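Side-chain contacts in glycosyl hydrolase family 2, TIM barrel domain protein (Parabacteroides merdae ATCC 43184, PDB 6DXU), which probably hydrolyses beta-glucuronides as a family 2 glycoside hydrolase, a beta-glucuronidase of the human gut microbiome: residues R350-M355 and L375-E380; D731-C736 and L763-Q768. One frame throughout, in Å; residues are numbered along the deposited sequence.

Interaction 1: R350-M355 and L375-E380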
# COMPACT_ATOMS: atom_id res chain seq x y z
N ARG D 350 45.70 -6.33 13.88
CA ARG D 350 46.55 -5.72 14.90
C ARG D 350 45.83 -5.67 16.24
O ARG D 350 46.42 -6.01 17.28
CB ARG D 350 46.98 -4.32 14.47
CG ARG D 350 47.75 -3.55 15.54
CD ARG D 350 48.34 -2.27 14.97
NE ARG D 350 49.09 -1.52 15.98
CZ ARG D 350 49.52 -0.27 15.81
NH1 ARG D 350 49.26 0.37 14.67
NH2 ARG D 350 50.19 0.35 16.77
N GLU D 351 44.55 -5.28 16.23
CA GLU D 351 43.79 -5.19 17.48
C GLU D 351 43.64 -6.55 18.15
O GLU D 351 43.80 -6.68 19.37
CB GLU D 351 42.39 -4.59 17.22
CG GLU D 351 41.68 -4.29 18.53
CD GLU D 351 40.34 -3.61 18.36
OE1 GLU D 351 40.20 -2.79 17.42
OE2 GLU D 351 39.43 -3.90 19.16
N MET D 352 43.28 -7.57 17.37
CA MET D 352 43.07 -8.88 17.97
C MET D 352 44.39 -9.49 18.44
O MET D 352 44.42 -10.18 19.46
CB MET D 352 42.35 -9.81 16.99
CG MET D 352 40.94 -9.32 16.57
SD MET D 352 39.86 -8.95 17.97
CE MET D 352 39.76 -10.58 18.72
N ARG D 353 45.47 -9.24 17.71
CA ARG D 353 46.79 -9.66 18.18
C ARG D 353 47.16 -8.98 19.49
O ARG D 353 47.72 -9.62 20.39
CB ARG D 353 47.83 -9.38 17.09
CG ARG D 353 49.28 -9.58 17.55
CD ARG D 353 49.70 -11.02 17.31
NE ARG D 353 49.63 -11.79 18.54
CZ ARG D 353 49.51 -13.11 18.59
NH1 ARG D 353 49.47 -13.73 19.76
NH2 ARG D 353 49.42 -13.81 17.47
N MET D 354 46.87 -7.67 19.62
CA MET D 354 47.10 -6.96 20.88
C MET D 354 46.33 -7.59 22.03
O MET D 354 46.84 -7.68 23.16
CB MET D 354 46.71 -5.49 20.75
CG MET D 354 47.71 -4.56 20.11
SD MET D 354 47.09 -2.85 20.26
CE MET D 354 47.35 -2.54 21.99
N MET D 355 45.07 -7.97 21.79
CA MET D 355 44.28 -8.63 22.83
C MET D 355 44.92 -9.94 23.25
O MET D 355 45.06 -10.22 24.45
CB MET D 355 42.86 -8.93 22.33
CG MET D 355 41.98 -7.77 22.21
SD MET D 355 40.34 -8.41 21.83
CE MET D 355 39.59 -6.85 21.37
N LEU D 375 35.72 -12.90 13.75
CA LEU D 375 35.45 -14.27 14.19
C LEU D 375 36.55 -15.22 13.74
O LEU D 375 36.94 -16.11 14.50
CB LEU D 375 34.09 -14.73 13.67
CG LEU D 375 33.23 -13.98 14.67
CD1 LEU D 375 32.54 -12.78 14.06
CD2 LEU D 375 32.34 -14.89 15.50
N ASP D 376 37.02 -15.07 12.50
CA ASP D 376 38.12 -15.90 12.04
C ASP D 376 39.35 -15.69 12.92
O ASP D 376 40.09 -16.65 13.20
CB ASP D 376 38.46 -15.59 10.58
CG ASP D 376 37.49 -16.22 9.59
OD1 ASP D 376 36.76 -17.18 9.92
OD2 ASP D 376 37.51 -15.76 8.43
N LEU D 377 39.61 -14.45 13.35
CA LEU D 377 40.76 -14.20 14.20
C LEU D 377 40.58 -14.84 15.57
O LEU D 377 41.56 -15.32 16.15
CB LEU D 377 41.00 -12.69 14.33
CG LEU D 377 41.67 -12.07 13.10
CD1 LEU D 377 41.50 -10.55 13.09
CD2 LEU D 377 43.15 -12.46 13.11
N CYS D 378 39.36 -14.86 16.10
CA CYS D 378 39.13 -15.54 17.37
C CYS D 378 39.37 -17.04 17.25
O CYS D 378 39.93 -17.66 18.17
CB CYS D 378 37.71 -15.26 17.89
SG CYS D 378 37.45 -13.53 18.41
N ASP D 379 38.94 -17.65 16.14
CA ASP D 379 39.25 -19.06 15.91
C ASP D 379 40.75 -19.29 15.87
O ASP D 379 41.25 -20.29 16.41
CB ASP D 379 38.65 -19.53 14.59
CG ASP D 379 37.14 -19.66 14.61
OD1 ASP D 379 36.51 -19.70 15.69
OD2 ASP D 379 36.58 -19.73 13.49
N GLU D 380 41.48 -18.41 15.18
CA GLU D 380 42.90 -18.63 14.94
C GLU D 380 43.75 -18.28 16.15
O GLU D 380 44.81 -18.88 16.34
CB GLU D 380 43.38 -17.78 13.77
CG GLU D 380 42.84 -18.23 12.44
CD GLU D 380 43.17 -17.25 11.33
OE1 GLU D 380 44.04 -16.37 11.55
OE2 GLU D 380 42.56 -17.37 10.24
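M352 packs against L377 and C378 in a buried, wholly apolar helix-to-helix contact inside the TIM barrel domain, joining helix 345-357 to helix 372-381. The backbones come closest at M352 and L377, whose CA atoms are 6.9 Å apart, and no hydrogen bond links the two segments. The base of the M352 side chain meets L377: its CG sits 3.7 Å from CD1 of L377 and 4.0 Å from CB of L377, so the first two carbons of the methionine side chain, CB and CG, lie across CB and the CD1 methyl of the leucine, the two side chains passing at a slant. Its far end meets C378. Beyond CG the methionine is bent twice (chi2 -53°, chi3 -63°), and this curl carries its methyl CE round to C378, where it meets SG at 3.8 Å. The fold explains the pairing: strand 362-364 connects the two helices in sequence, and it lies parallel to both strand 323-331 and strand 384-388 in the barrel sheet, so the helices are neighbours on its outside. Beneath them, M355 and C378 both rest on I363 of that strand, and C378 also reaches V385. M352 additionally touches I374 and L381 of the second helix. Polar groups are bonded elsewhere: E351 makes salt bridges with R332 and K594, while the carboxylate of D379 is held by H419 ND1 and the backbone N of A421.

Interaction 2: D731-C736 and L763-Q768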
# COMPACT_ATOMS: atom_id res chain seq x y z
N ASP D 731 49.81 27.53 42.01
CA ASP D 731 48.57 28.25 42.23
C ASP D 731 47.61 27.93 41.08
O ASP D 731 47.84 27.00 40.30
CB ASP D 731 48.86 29.75 42.37
CG ASP D 731 47.73 30.51 43.04
OD1 ASP D 731 46.60 29.97 43.15
OD2 ASP D 731 47.97 31.66 43.47
N LYS D 732 46.52 28.68 40.96
CA LYS D 732 45.56 28.41 39.90
C LYS D 732 46.17 28.70 38.53
O LYS D 732 47.17 29.41 38.39
CB LYS D 732 44.28 29.23 40.11
CG LYS D 732 44.51 30.69 40.49
N GLU D 733 45.56 28.11 37.50
CA GLU D 733 46.05 28.28 36.14
C GLU D 733 45.99 29.74 35.74
O GLU D 733 45.03 30.45 36.05
CB GLU D 733 45.23 27.43 35.17
CG GLU D 733 45.24 25.91 35.45
CD GLU D 733 44.02 25.47 36.26
OE1 GLU D 733 43.55 26.27 37.10
OE2 GLU D 733 43.51 24.34 36.04
N ALA D 734 47.05 30.21 35.07
CA ALA D 734 47.16 31.61 34.70
C ALA D 734 47.46 31.80 33.22
O ALA D 734 47.12 32.84 32.65
CB ALA D 734 48.23 32.31 35.54
N ALA D 735 48.13 30.83 32.60
CA ALA D 735 48.55 31.00 31.22
C ALA D 735 48.80 29.65 30.58
O ALA D 735 49.03 28.64 31.26
CB ALA D 735 49.82 31.86 31.13
N CYS D 736 48.78 29.65 29.25
CA CYS D 736 49.14 28.50 28.44
C CYS D 736 50.50 28.75 27.81
O CYS D 736 50.68 29.74 27.10
CB CYS D 736 48.10 28.26 27.34
SG CYS D 736 46.55 27.67 27.98
N LEU D 763 50.33 20.90 37.80
CA LEU D 763 50.38 19.48 37.50
C LEU D 763 49.08 18.73 37.80
O LEU D 763 48.98 17.55 37.42
CB LEU D 763 51.53 18.82 38.25
CG LEU D 763 52.91 19.32 37.81
CD1 LEU D 763 53.99 18.70 38.69
CD2 LEU D 763 53.14 19.01 36.33
N SER D 764 48.11 19.33 38.48
CA SER D 764 46.85 18.65 38.74
C SER D 764 45.71 19.19 37.89
O SER D 764 44.56 18.77 38.07
CB SER D 764 46.49 18.75 40.23
OG SER D 764 46.27 20.09 40.59
N SER D 765 46.02 20.08 36.94
CA SER D 765 44.96 20.74 36.18
C SER D 765 44.26 19.78 35.22
O SER D 765 44.92 18.99 34.51
CB SER D 765 45.53 21.93 35.40
OG SER D 765 44.50 22.54 34.64
N LYS D 766 42.93 19.88 35.18
CA LYS D 766 42.09 19.21 34.20
C LYS D 766 41.37 20.17 33.30
O LYS D 766 40.38 19.79 32.65
CB LYS D 766 41.05 18.34 34.87
CG LYS D 766 41.74 17.32 35.56
CD LYS D 766 40.77 16.57 36.35
CE LYS D 766 41.37 15.29 36.86
NZ LYS D 766 40.26 14.43 36.88
N LYS D 767 41.86 21.40 33.22
CA LYS D 767 41.18 22.46 32.48
C LYS D 767 41.10 22.13 30.99
O LYS D 767 42.04 21.58 30.40
CB LYS D 767 41.94 23.76 32.68
CG LYS D 767 41.06 24.99 32.68
CD LYS D 767 41.89 26.21 33.10
CE LYS D 767 41.25 27.50 32.64
NZ LYS D 767 39.84 27.50 32.95
N GLN D 768 39.98 22.48 30.37
CA GLN D 768 39.83 22.19 28.96
C GLN D 768 40.67 23.15 28.12
O GLN D 768 40.70 24.36 28.35
CB GLN D 768 38.36 22.27 28.52
CG GLN D 768 38.18 21.66 27.12
CD GLN D 768 36.78 21.75 26.57
OE1 GLN D 768 36.10 20.74 26.39
NE2 GLN D 768 36.33 22.97 26.27
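E733 reaches across to S765 and K767 at an ST turn in the C-terminal domain, where the lead-in to strand 735-744 meets the loop that runs from strand 747-755 to strand 768-775. The tight part is small. S765 OG donates to E733 OE2 at 2.5 Å, a modelled separation so short that the bond's strength should not be judged from it. The carboxylate gets there because the glutamate chain is bent at chi2 (96°). K767 closes in beside it with its methylenes: CD of K767 lies 3.9 Å from CD of E733, and the two chains cross without their charges pairing, since E733 OE1 and K767 NZ are 5.7 Å apart and the ammonium bonds instead to the backbone O of E817. Below, S765 and K767 both rest on L754, and next to E733 the residues A734 and A735 face I755 in a classic beta bulge. With an alanine in place of E733, S765 OG would probably lose its acceptor across the contact, and the K767 methylenes would lose the carboxylate they lie against. The other side is loose: D731 and K732 are exposed, the lysine is not modelled past CG, and neither touches the 763-768 loop. K766 starts off away from residues 731-736 and is in contact with the bound bicine. The serine hydroxyl is gripped from both segments, for S765 OG, anti to its own N (chi1 178°), also accepts from K767 N at 3.2 Å with an N-H...O angle of 167°.

How the interactions relate
The two contacts follow one another in the chain and lie well apart, with centres 41 Å from each other and nearest atoms about 24 Å apart, so neither touches the other. Interaction 1 joins neighbouring helices around the barrel, whereas interaction 2 links two segments of the C-terminal beta domain. A bicine pocket is where the two domains draw together: K766, from the loop of interaction 2, touches that bicine, and R523, which belongs to the same TIM barrel domain as interaction 1, lines the pocket too, along with D562 and W563. The side chain of K767 stands about 9 Å from the ligand. Residues 350-355 and 375-380 contribute nothing to this pocket.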